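Local coordinates for protein uracil-DNA glycosylase (Nitratifractor salsuginis, PDB 5X3G) that belongs to the uracil-DNA glycosylase family and folds as a single-chain alpha/beta domain built round a four-stranded parallel beta-sheet, at residues G201-L206 with P224-E229; Y73-Q78 with S162-L167. All blocks are in the same frame, centred on the assembly; numbering follows the deposited sequence.

Contact 1: G201-L206 with P224-E229; sequences GPTLIL and PQVALE
Leu206 and Gln225 meet on one face of a parallel strand pair, where CD1 of Leu206 touches the Gln225 side chain from CB to the amide, nearest OE1 at 3.5 Å. The two side chains run obliquely across one another. Gln225 starts with CG anti to its carbonyl carbon (chi1 -59°) and is extended beyond it; CG touches CD1 of both Leu204 and Leu206, and NE2 is held outside the pair by the carbonyl oxygen of Ala220. The inner strand is the tightly packed side: Leu204, Ile205 and Leu206 are buried, Leu206 against Ala211 and Val214 of helix 210-214. On the other face Ile205 CG2 packs 3.9 Å from Leu228 CD1, both side chains pointing the same way, and both touch Leu245 of helix 240-246. Strand 203-207, helix 210-214 and strand 225-228 form a beta-alpha-beta unit, and 225-228 is an outermost strand of the sheet. Four backbone hydrogen bonds join the strands: Leu204 N to Pro224 O, Val226 N to Leu204 O at 2.9 Å, Leu206 N to Val226 O, and Leu228 N to Leu206 O. The solvent side is the outer segment, where Pro224, just ahead of the strand, Gln225 and Ala227 are exposed. The Pro224 ring crosses Thr203 at about a right angle, with CB 3.6 Å from Thr203 OG1, and CD rests 3.6 Å from Pro202 O. Thr203 turns its other branch, CG2, anti to the backbone N and onto Val226 CG2, 3.6 Å away.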
loop_
_atom_site.group_PDB
_atom_site.type_symbol
_atom_site.label_atom_id
_atom_site.label_comp_id
_atom_site.label_asym_id
_atom_site.label_seq_id
_atom_site.Cartn_x
_atom_site.Cartn_y
_atom_site.Cartn_z
ATOM N N GLY A 201 -8.214 -12.738 -10.119
ATOM C CA GLY A 201 -9.371 -12.148 -9.487
ATOM C C GLY A 201 -9.195 -11.687 -8.048
ATOM O O GLY A 201 -10.022 -11.999 -7.184
ATOM N N PRO A 202 -8.147 -10.916 -7.752
ATOM C CA PRO A 202 -8.033 -10.346 -6.408
ATOM C C PRO A 202 -9.042 -9.226 -6.217
ATOM O O PRO A 202 -9.509 -8.601 -7.171
ATOM C CB PRO A 202 -6.597 -9.818 -6.364
ATOM C CG PRO A 202 -6.312 -9.453 -7.767
ATOM C CD PRO A 202 -7.044 -10.461 -8.620
ATOM N N THR A 203 -9.381 -8.976 -4.957
ATOM C CA THR A 203 -10.382 -7.973 -4.618
ATOM C C THR A 203 -9.720 -6.619 -4.388
ATOM O O THR A 203 -8.749 -6.514 -3.633
ATOM C CB THR A 203 -11.165 -8.403 -3.378
ATOM O OG1 THR A 203 -11.954 -9.556 -3.691
ATOM C CG2 THR A 203 -12.080 -7.286 -2.914
ATOM N N LEU A 204 -10.248 -5.587 -5.040
ATOM C CA LEU A 204 -9.738 -4.235 -4.860
ATOM C C LEU A 204 -10.298 -3.635 -3.576
ATOM O O LEU A 204 -11.514 -3.602 -3.377
ATOM C CB LEU A 204 -10.113 -3.355 -6.054
ATOM C CG LEU A 204 -9.811 -3.867 -7.463
ATOM C CD1 LEU A 204 -10.179 -2.805 -8.497
ATOM C CD2 LEU A 204 -8.352 -4.291 -7.605
ATOM N N ILE A 205 -9.409 -3.164 -2.705
ATOM C CA ILE A 205 -9.801 -2.450 -1.495
ATOM C C ILE A 205 -9.657 -0.961 -1.774
ATOM O O ILE A 205 -8.546 -0.467 -2.002
ATOM C CB ILE A 205 -8.957 -2.876 -0.286
ATOM C CG1 ILE A 205 -9.126 -4.372 -0.023
ATOM C CG2 ILE A 205 -9.333 -2.052 0.943
ATOM C CD1 ILE A 205 -8.114 -4.924 0.948
ATOM N N LEU A 206 -10.776 -0.246 -1.756
ATOM C CA LEU A 206 -10.838 1.126 -2.250
ATOM C C LEU A 206 -11.204 2.057 -1.098
ATOM O O LEU A 206 -12.373 2.149 -0.710
ATOM C CB LEU A 206 -11.835 1.225 -3.399
ATOM C CG LEU A 206 -11.578 0.221 -4.527
ATOM C CD1 LEU A 206 -12.781 0.121 -5.455
ATOM C CD2 LEU A 206 -10.318 0.591 -5.306
ATOM N N PRO A 224 -13.486 -7.991 -8.298
ATOM C CA PRO A 224 -14.381 -7.621 -7.196
ATOM C C PRO A 224 -13.860 -6.390 -6.472
ATOM O O PRO A 224 -12.657 -6.117 -6.454
ATOM C CB PRO A 224 -14.363 -8.858 -6.288
ATOM C CG PRO A 224 -13.824 -9.966 -7.140
ATOM C CD PRO A 224 -12.876 -9.314 -8.094
ATOM N N GLN A 225 -14.782 -5.639 -5.878
ATOM C CA GLN A 225 -14.432 -4.379 -5.238
ATOM C C GLN A 225 -15.100 -4.264 -3.876
ATOM O O GLN A 225 -16.247 -4.685 -3.693
ATOM C CB GLN A 225 -14.824 -3.181 -6.118
ATOM C CG GLN A 225 -14.163 -3.168 -7.492
ATOM C CD GLN A 225 -14.563 -1.964 -8.323
ATOM O OE1 GLN A 225 -15.145 -1.007 -7.810
ATOM N NE2 GLN A 225 -14.260 -2.008 -9.615
ATOM N N VAL A 226 -14.362 -3.702 -2.922
ATOM C CA VAL A 226 -14.864 -3.366 -1.592
ATOM C C VAL A 226 -14.498 -1.909 -1.343
ATOM O O VAL A 226 -13.310 -1.567 -1.280
ATOM C CB VAL A 226 -14.281 -4.273 -0.498
ATOM C CG1 VAL A 226 -14.847 -3.900 0.865
ATOM C CG2 VAL A 226 -14.565 -5.729 -0.814
ATOM N N ALA A 227 -15.507 -1.052 -1.215
ATOM C CA ALA A 227 -15.308 0.380 -1.032
ATOM C C ALA A 227 -15.544 0.749 0.426
ATOM O O ALA A 227 -16.569 0.375 1.007
ATOM C CB ALA A 227 -16.238 1.180 -1.945
ATOM N N LEU A 228 -14.600 1.485 1.010
ATOM C CA LEU A 228 -14.638 1.821 2.425
ATOM C C LEU A 228 -14.428 3.312 2.635
ATOM O O LEU A 228 -13.856 4.014 1.797
ATOM C CB LEU A 228 -13.565 1.071 3.224
ATOM C CG LEU A 228 -13.665 -0.440 3.401
ATOM C CD1 LEU A 228 -12.279 -1.037 3.321
ATOM C CD2 LEU A 228 -14.311 -0.775 4.726
ATOM N N GLU A 229 -14.899 3.777 3.787
ATOM C CA GLU A 229 -14.497 5.075 4.308
ATOM C C GLU A 229 -12.980 5.127 4.457
ATOM O O GLU A 229 -12.344 4.141 4.842
ATOM C CB GLU A 229 -15.183 5.312 5.654
ATOM C CG GLU A 229 -14.698 6.505 6.443
ATOM C CD GLU A 229 -15.413 6.627 7.774
ATOM O OE1 GLU A 229 -15.871 5.590 8.301
ATOM O OE2 GLU A 229 -15.519 7.758 8.291
#

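Contact 2: Y73-Q78 with S162-L167; sequences YILFGQ and SGVLLL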
loop_
_atom_site.group_PDB
_atom_site.type_symbol
_atom_site.label_atom_id
_atom_site.label_comp_id
_atom_site.label_asym_id
_atom_site.label_seq_id
_atom_site.Cartn_x
_atom_site.Cartn_y
_atom_site.Cartn_z
ATOM N N TYR A 73 -5.718 -9.452 -2.401
ATOM C CA TYR A 73 -6.275 -8.112 -2.364
ATOM C C TYR A 73 -5.275 -7.145 -2.978
ATOM O O TYR A 73 -4.064 -7.379 -2.951
ATOM C CB TYR A 73 -6.592 -7.653 -0.935
ATOM C CG TYR A 73 -7.613 -8.486 -0.196
ATOM C CD1 TYR A 73 -8.971 -8.203 -0.286
ATOM C CD2 TYR A 73 -7.218 -9.545 0.608
ATOM C CE1 TYR A 73 -9.906 -8.960 0.397
ATOM C CE2 TYR A 73 -8.143 -10.306 1.294
ATOM C CZ TYR A 73 -9.483 -10.011 1.187
ATOM O OH TYR A 73 -10.404 -10.770 1.871
ATOM N N ILE A 74 -5.791 -6.046 -3.520
ATOM C CA ILE A 74 -4.970 -4.927 -3.971
ATOM C C ILE A 74 -5.499 -3.685 -3.271
ATOM O O ILE A 74 -6.554 -3.159 -3.645
ATOM C CB ILE A 74 -4.995 -4.748 -5.496
ATOM C CG1 ILE A 74 -4.594 -6.048 -6.197
ATOM C CG2 ILE A 74 -4.076 -3.607 -5.911
ATOM C CD1 ILE A 74 -4.448 -5.900 -7.694
ATOM N N LEU A 75 -4.778 -3.222 -2.256
ATOM C CA LEU A 75 -5.153 -2.041 -1.493
ATOM C C LEU A 75 -4.473 -0.825 -2.108
ATOM O O LEU A 75 -3.241 -0.780 -2.194
ATOM C CB LEU A 75 -4.756 -2.213 -0.025
ATOM C CG LEU A 75 -5.306 -1.234 1.018
ATOM C CD1 LEU A 75 -5.227 -1.892 2.375
ATOM C CD2 LEU A 75 -4.533 0.077 1.033
ATOM N N PHE A 76 -5.267 0.161 -2.511
ATOM C CA PHE A 76 -4.748 1.283 -3.280
ATOM C C PHE A 76 -4.371 2.470 -2.403
ATOM O O PHE A 76 -4.983 2.734 -1.366
ATOM C CB PHE A 76 -5.763 1.742 -4.328
ATOM C CG PHE A 76 -5.799 0.884 -5.562
ATOM C CD1 PHE A 76 -4.909 1.104 -6.601
ATOM C CD2 PHE A 76 -6.734 -0.130 -5.693
ATOM C CE1 PHE A 76 -4.944 0.323 -7.745
ATOM C CE2 PHE A 76 -6.774 -0.916 -6.834
ATOM C CZ PHE A 76 -5.875 -0.688 -7.861
ATOM N N GLY A 77 -3.326 3.179 -2.843
ATOM C CA GLY A 77 -3.086 4.540 -2.427
ATOM C C GLY A 77 -2.925 5.419 -3.656
ATOM O O GLY A 77 -2.944 4.939 -4.790
ATOM N N GLN A 78 -2.776 6.720 -3.414
ATOM C CA GLN A 78 -2.603 7.662 -4.515
ATOM C C GLN A 78 -1.184 7.619 -5.064
ATOM O O GLN A 78 -0.953 7.167 -6.189
ATOM C CB GLN A 78 -2.953 9.084 -4.070
ATOM C CG GLN A 78 -4.435 9.392 -4.119
ATOM C CD GLN A 78 -4.932 9.573 -5.541
ATOM O OE1 GLN A 78 -5.316 8.610 -6.206
ATOM N NE2 GLN A 78 -4.916 10.812 -6.018
ATOM N N SER A 162 -1.363 -11.772 4.364
ATOM C CA SER A 162 -2.769 -11.837 4.001
ATOM C C SER A 162 -3.001 -11.625 2.511
ATOM O O SER A 162 -4.156 -11.535 2.086
ATOM C CB SER A 162 -3.562 -10.809 4.811
ATOM O OG SER A 162 -3.496 -11.111 6.198
ATOM N N GLY A 163 -1.938 -11.551 1.713
ATOM C CA GLY A 163 -2.084 -11.470 0.272
ATOM C C GLY A 163 -2.455 -10.103 -0.249
ATOM O O GLY A 163 -3.092 -9.997 -1.303
ATOM N N VAL A 164 -2.068 -9.045 0.452
ATOM C CA VAL A 164 -2.447 -7.686 0.091
ATOM C C VAL A 164 -1.291 -7.040 -0.655
ATOM O O VAL A 164 -0.195 -6.879 -0.106
ATOM C CB VAL A 164 -2.840 -6.865 1.328
ATOM C CG1 VAL A 164 -3.104 -5.409 0.950
ATOM C CG2 VAL A 164 -4.065 -7.483 1.984
ATOM N N LEU A 165 -1.536 -6.685 -1.913
ATOM C CA LEU A 165 -0.612 -5.882 -2.701
ATOM C C LEU A 165 -0.891 -4.413 -2.416
ATOM O O LEU A 165 -1.969 -3.905 -2.750
ATOM C CB LEU A 165 -0.769 -6.181 -4.194
ATOM C CG LEU A 165 0.149 -5.428 -5.164
ATOM C CD1 LEU A 165 1.593 -5.864 -5.003
ATOM C CD2 LEU A 165 -0.322 -5.630 -6.593
ATOM N N LEU A 166 0.069 -3.741 -1.782
ATOM C CA LEU A 166 -0.080 -2.342 -1.382
ATOM C C LEU A 166 0.358 -1.462 -2.546
ATOM O O LEU A 166 1.523 -1.081 -2.663
ATOM C CB LEU A 166 0.726 -2.072 -0.120
ATOM C CG LEU A 166 0.297 -2.900 1.091
ATOM C CD1 LEU A 166 1.387 -2.907 2.159
ATOM C CD2 LEU A 166 -1.009 -2.368 1.662
ATOM N N LEU A 167 -0.597 -1.110 -3.404
ATOM C CA LEU A 167 -0.310 -0.533 -4.712
ATOM C C LEU A 167 -0.740 0.930 -4.760
ATOM O O LEU A 167 -1.927 1.235 -4.614
ATOM C CB LEU A 167 -1.014 -1.335 -5.806
ATOM C CG LEU A 167 -0.839 -0.848 -7.244
ATOM C CD1 LEU A 167 0.632 -0.832 -7.630
ATOM C CD2 LEU A 167 -1.650 -1.715 -8.195
#
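Ile74, Phe76 and Leu167 form the apolar centre on one face of this parallel strand pair. Ile74 CG2 sits over one face of the Phe76 ring, offset toward the rim, and 3.8 Å from Leu167 CB. Leu167 lies alongside both; its CG is anti to the backbone N (chi1 179°), and the methyl CD2 beyond it reaches Phe76 CE1 at 3.9 Å. Helix 179-196 covers this face through Ile190, Leu193 and Leu194. On the face of Leu75 and Val164, Leu75 CB meets Val164 CG1 at 3.7 Å and, more loosely, Leu166 CD2, both methyls approaching from the same side, while Phe159 of helix 152-161 touches all three residues. Further out, Val164 CG2 meets Tyr73 CB and CD2, and Ser162 O lies at the edge of the Tyr73 ring, in its plane, 3.9 Å from CD2. Five backbone hydrogen bonds tie the strands, from Tyr73 N to Gly163 O at 2.9 Å through to Gly77 N to Leu167 O at 3.0 Å. The bond from Leu75 N to Leu165 O is bent, with 137° at the hydrogen. The first donor, Tyr73 N, stands above the carbonyl plane of Gly163. Gly163, with positive phi, is the C-prime residue of a Schellman motif that ends helix 152-161 and leads the chain straight into strand 164-168, an arrangement characteristic of an alpha/beta fold, with helices packed on both faces of a parallel sheet.

In the fold
Contacts 1 and 2 are the two flanking strand pairs of one four-stranded parallel sheet, ordered 164-168, 73-77, 203-207, 225-228, with centres about 9 Å apart. The inner strands 73-77 and 203-207 join them: Thr203 O and Ile205 N probably hydrogen-bond to Ile74 N and O, and Ile205 CD1 packs on Tyr73 CD1. Contact 2 is core, its centre about 5 Å from the centre of the chain, with hydrocarbon on both faces. Contact 1, centred about 13 Å from the same point, is only partly buried, with a glutamine on its outer strand, a proline just before it and a threonine on the inner strand. Contact 1 closes over a short segment; contact 2 spans 83 intervening residues.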